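Local coordinates for electron transfer flavoprotein, beta subunit (Thermotoga maritima, PDB 7KOE) that binds flavin-adenine dinucleotide and, as the beta subunit of an electron transfer flavoprotein, probably takes part in electron transfer, at residues A[90-100]-A[216-226]. Residues are numbered along the deposited sequence; the frame is centred on the assembly and turned at random.
Sequences DEAVHLSDRTF and YEPIVWTHKDL
Asp97 and His223 meet at one end of this parallel strand pair through a single oxygen: OD2 of Asp97 accepts from His223 ND1 at 2.5 Å, close to the imidazole plane, and from the backbone N of His223 at 3.1 Å. Carboxylate and ring lie nearly coplanar, 25° apart. CG of His223 sits between its own N and carbonyl carbon (chi1 81°), bringing the ring back over the backbone, where ND1 reaches that oxygen, while Thr99 CG2 covers one ring face in a CH-pi contact. With an alanine at Asp97, both His223 donors would probably lose this acceptor and the imidazole would be freer to turn. At the other end the Tyr216 hydroxyl donates to Glu91 OE1 in the ring plane and accepts from Ala92 N at 3.0 Å. Between them, Ile219 N to Ala92 O, His94 N to Ile219 O and Trp221 N to His94 O form the parallel ladder. Val93 lays CG2 over one face of the Trp221 indole, and Leu95 CD2 comes to its edge. Strand 219-220 extends the sheet beyond 91-95, consistent with a Rossmann-like nucleotide-binding domain; Leu95 lies near FAD-binding Met72, and helix 105-119 packs against Leu95 and Trp221, helix 78-85 against His94 and Tyr216.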
loop_
_atom_site.group_PDB
_atom_site.type_symbol
_atom_site.label_atom_id
_atom_site.label_comp_id
_atom_site.label_asym_id
_atom_site.label_seq_id
_atom_site.Cartn_x
_atom_site.Cartn_y
_atom_site.Cartn_z
ATOM N N ASP A 90 52.703 -0.342 -9.375
ATOM C CA ASP A 90 53.226 -1.478 -8.626
ATOM C C ASP A 90 52.196 -2.048 -7.663
ATOM O O ASP A 90 51.770 -3.198 -7.805
ATOM C CB ASP A 90 54.496 -1.087 -7.868
ATOM C CG ASP A 90 55.726 -1.129 -8.740
ATOM O OD1 ASP A 90 55.757 -1.953 -9.677
ATOM O OD2 ASP A 90 56.666 -0.352 -8.490
ATOM N N GLU A 91 51.780 -1.265 -6.677
ATOM C CA GLU A 91 50.954 -1.791 -5.608
ATOM C C GLU A 91 49.748 -0.899 -5.375
ATOM O O GLU A 91 49.769 0.298 -5.656
ATOM C CB GLU A 91 51.741 -1.937 -4.304
ATOM C CG GLU A 91 52.845 -2.972 -4.349
ATOM C CD GLU A 91 52.316 -4.385 -4.440
ATOM O OE1 GLU A 91 51.325 -4.694 -3.746
ATOM O OE2 GLU A 91 52.891 -5.187 -5.203
ATOM N N ALA A 92 48.694 -1.509 -4.853
ATOM C CA ALA A 92 47.509 -0.799 -4.409
ATOM C C ALA A 92 47.297 -1.074 -2.932
ATOM O O ALA A 92 47.610 -2.158 -2.437
ATOM C CB ALA A 92 46.269 -1.210 -5.197
ATOM N N VAL A 93 46.772 -0.081 -2.227
ATOM C CA VAL A 93 46.602 -0.147 -0.784
ATOM C C VAL A 93 45.196 0.324 -0.458
ATOM O O VAL A 93 44.787 1.410 -0.879
ATOM C CB VAL A 93 47.658 0.703 -0.053
ATOM C CG1 VAL A 93 47.211 1.040 1.345
ATOM C CG2 VAL A 93 48.984 -0.021 -0.013
ATOM N N HIS A 94 44.450 -0.494 0.268
ATOM C CA HIS A 94 43.092 -0.161 0.652
ATOM C C HIS A 94 43.038 0.128 2.142
ATOM O O HIS A 94 43.534 -0.660 2.950
ATOM C CB HIS A 94 42.135 -1.294 0.299
ATOM C CG HIS A 94 40.712 -0.860 0.183
ATOM N ND1 HIS A 94 39.678 -1.748 -0.009
ATOM C CD2 HIS A 94 40.149 0.368 0.242
ATOM C CE1 HIS A 94 38.540 -1.085 -0.068
ATOM N NE2 HIS A 94 38.797 0.201 0.083
ATOM N N LEU A 95 42.449 1.259 2.501
ATOM C CA LEU A 95 42.156 1.588 3.889
ATOM C C LEU A 95 40.665 1.342 4.064
ATOM O O LEU A 95 39.854 2.263 3.983
ATOM C CB LEU A 95 42.538 3.022 4.214
ATOM C CG LEU A 95 43.902 3.493 3.717
ATOM C CD1 LEU A 95 44.053 4.967 3.984
ATOM C CD2 LEU A 95 45.015 2.712 4.380
ATOM N N SER A 96 40.305 0.086 4.304
ATOM C CA SER A 96 38.911 -0.327 4.351
ATOM C C SER A 96 38.534 -0.663 5.782
ATOM O O SER A 96 39.020 -1.655 6.339
ATOM C CB SER A 96 38.653 -1.528 3.441
ATOM O OG SER A 96 37.293 -1.922 3.516
ATOM N N ASP A 97 37.662 0.159 6.355
ATOM C CA ASP A 97 37.138 0.005 7.702
ATOM C C ASP A 97 35.972 0.970 7.825
ATOM O O ASP A 97 36.013 2.078 7.284
ATOM C CB ASP A 97 38.198 0.308 8.762
ATOM C CG ASP A 97 37.887 -0.326 10.092
ATOM O OD1 ASP A 97 36.826 -0.974 10.210
ATOM O OD2 ASP A 97 38.704 -0.179 11.024
ATOM N N ARG A 98 34.929 0.552 8.546
ATOM C CA ARG A 98 33.849 1.495 8.813
ATOM C C ARG A 98 34.120 2.320 10.060
ATOM O O ARG A 98 33.265 3.111 10.468
ATOM C CB ARG A 98 32.506 0.778 8.923
ATOM C CG ARG A 98 32.407 -0.242 10.027
ATOM C CD ARG A 98 31.010 -0.832 10.049
ATOM N NE ARG A 98 30.656 -1.439 8.768
ATOM C CZ ARG A 98 30.932 -2.693 8.425
ATOM N NH1 ARG A 98 30.565 -3.149 7.235
ATOM N NH2 ARG A 98 31.576 -3.490 9.268
ATOM N N THR A 99 35.300 2.154 10.659
ATOM C CA THR A 99 35.885 3.191 11.490
ATOM C C THR A 99 36.136 4.464 10.692
ATOM O O THR A 99 36.032 5.560 11.248
ATOM C CB THR A 99 37.190 2.670 12.099
ATOM O OG1 THR A 99 36.976 1.354 12.621
ATOM C CG2 THR A 99 37.678 3.560 13.216
ATOM N N PHE A 100 36.424 4.342 9.392
ATOM C CA PHE A 100 36.687 5.482 8.526
ATOM C C PHE A 100 35.446 6.001 7.816
ATOM O O PHE A 100 35.570 6.897 6.977
ATOM C CB PHE A 100 37.731 5.125 7.455
ATOM C CG PHE A 100 38.987 4.496 7.992
ATOM C CD1 PHE A 100 39.550 4.911 9.184
ATOM C CD2 PHE A 100 39.615 3.493 7.280
ATOM C CE1 PHE A 100 40.700 4.321 9.661
ATOM C CE2 PHE A 100 40.767 2.905 7.750
ATOM C CZ PHE A 100 41.309 3.320 8.940
ATOM N N TYR A 216 44.533 -9.089 -9.178
ATOM C CA TYR A 216 45.306 -8.381 -8.173
ATOM C C TYR A 216 44.424 -8.108 -6.969
ATOM O O TYR A 216 43.257 -7.738 -7.116
ATOM C CB TYR A 216 45.863 -7.059 -8.701
ATOM C CG TYR A 216 46.752 -6.363 -7.709
ATOM C CD1 TYR A 216 48.023 -6.848 -7.438
ATOM C CD2 TYR A 216 46.320 -5.233 -7.031
ATOM C CE1 TYR A 216 48.837 -6.224 -6.524
ATOM C CE2 TYR A 216 47.126 -4.609 -6.115
ATOM C CZ TYR A 216 48.381 -5.108 -5.868
ATOM O OH TYR A 216 49.188 -4.489 -4.952
ATOM N N GLU A 217 44.990 -8.287 -5.780
ATOM C CA GLU A 217 44.284 -8.000 -4.544
ATOM C C GLU A 217 44.980 -6.861 -3.824
ATOM O O GLU A 217 46.144 -7.014 -3.423
ATOM C CB GLU A 217 44.227 -9.238 -3.658
ATOM C CG GLU A 217 43.183 -10.242 -4.095
ATOM C CD GLU A 217 41.775 -9.758 -3.838
ATOM O OE1 GLU A 217 41.570 -9.018 -2.854
ATOM O OE2 GLU A 217 40.873 -10.115 -4.622
ATOM N N PRO A 218 44.328 -5.710 -3.665
ATOM C CA PRO A 218 44.953 -4.598 -2.947
ATOM C C PRO A 218 45.130 -4.902 -1.470
ATOM O O PRO A 218 44.330 -5.609 -0.855
ATOM C CB PRO A 218 43.968 -3.445 -3.160
ATOM C CG PRO A 218 42.687 -4.097 -3.504
ATOM C CD PRO A 218 43.048 -5.315 -4.271
ATOM N N ILE A 219 46.208 -4.362 -0.910
ATOM C CA ILE A 219 46.566 -4.591 0.485
ATOM C C ILE A 219 45.570 -3.841 1.362
ATOM O O ILE A 219 45.561 -2.608 1.385
ATOM C CB ILE A 219 48.000 -4.139 0.771
ATOM C CG1 ILE A 219 48.942 -4.682 -0.298
ATOM C CG2 ILE A 219 48.438 -4.614 2.133
ATOM C CD1 ILE A 219 50.277 -3.995 -0.322
ATOM N N VAL A 220 44.730 -4.573 2.080
ATOM C CA VAL A 220 43.704 -3.964 2.916
ATOM C C VAL A 220 44.272 -3.718 4.304
ATOM O O VAL A 220 44.826 -4.629 4.930
ATOM C CB VAL A 220 42.451 -4.848 2.983
ATOM C CG1 VAL A 220 41.320 -4.099 3.650
ATOM C CG2 VAL A 220 42.047 -5.279 1.595
ATOM N N TRP A 221 44.129 -2.488 4.790
ATOM C CA TRP A 221 44.586 -2.096 6.116
ATOM C C TRP A 221 43.413 -1.503 6.879
ATOM O O TRP A 221 42.785 -0.546 6.414
ATOM C CB TRP A 221 45.730 -1.089 6.030
ATOM C CG TRP A 221 47.022 -1.690 5.619
ATOM C CD1 TRP A 221 47.392 -2.992 5.735
ATOM C CD2 TRP A 221 48.126 -1.012 5.019
ATOM N NE1 TRP A 221 48.660 -3.169 5.244
ATOM C CE2 TRP A 221 49.131 -1.965 4.797
ATOM C CE3 TRP A 221 48.361 0.312 4.651
ATOM C CZ2 TRP A 221 50.353 -1.638 4.220
ATOM C CZ3 TRP A 221 49.569 0.634 4.078
ATOM C CH2 TRP A 221 50.550 -0.335 3.868
ATOM N N THR A 222 43.113 -2.072 8.041
ATOM C CA THR A 222 42.065 -1.558 8.904
ATOM C C THR A 222 42.638 -0.482 9.822
ATOM O O THR A 222 43.784 -0.053 9.678
ATOM C CB THR A 222 41.430 -2.693 9.705
ATOM O OG1 THR A 222 42.462 -3.486 10.304
ATOM C CG2 THR A 222 40.584 -3.573 8.805
ATOM N N HIS A 223 41.832 -0.031 10.783
ATOM C CA HIS A 223 42.306 0.981 11.716
ATOM C C HIS A 223 43.253 0.412 12.763
ATOM O O HIS A 223 44.011 1.174 13.372
ATOM C CB HIS A 223 41.120 1.672 12.395
ATOM C CG HIS A 223 40.536 0.900 13.534
ATOM N ND1 HIS A 223 39.658 -0.146 13.352
ATOM C CD2 HIS A 223 40.694 1.030 14.872
ATOM C CE1 HIS A 223 39.305 -0.631 14.528
ATOM N NE2 HIS A 223 39.919 0.064 15.467
ATOM N N LYS A 224 43.232 -0.902 12.984
ATOM C CA LYS A 224 44.235 -1.533 13.829
ATOM C C LYS A 224 45.567 -1.671 13.102
ATOM O O LYS A 224 46.627 -1.618 13.735
ATOM C CB LYS A 224 43.722 -2.897 14.303
ATOM C CG LYS A 224 44.654 -3.661 15.234
ATOM C CD LYS A 224 44.830 -2.936 16.557
ATOM C CE LYS A 224 45.671 -3.750 17.524
ATOM N NZ LYS A 224 47.075 -3.880 17.047
ATOM N N ASP A 225 45.527 -1.810 11.774
ATOM C CA ASP A 225 46.748 -1.976 10.992
ATOM C C ASP A 225 47.594 -0.712 10.977
ATOM O O ASP A 225 48.825 -0.794 10.927
ATOM C CB ASP A 225 46.398 -2.381 9.562
ATOM C CG ASP A 225 45.775 -3.754 9.482
ATOM O OD1 ASP A 225 46.494 -4.746 9.719
ATOM O OD2 ASP A 225 44.567 -3.842 9.186
ATOM N N LEU A 226 46.963 0.457 11.024
ATOM C CA LEU A 226 47.695 1.711 10.927
ATOM C C LEU A 226 48.189 2.215 12.273
ATOM O O LEU A 226 49.237 2.868 12.334
ATOM C CB LEU A 226 46.815 2.769 10.262
ATOM C CG LEU A 226 46.253 2.321 8.915
ATOM C CD1 LEU A 226 45.222 3.295 8.398
ATOM C CD2 LEU A 226 47.379 2.160 7.917
#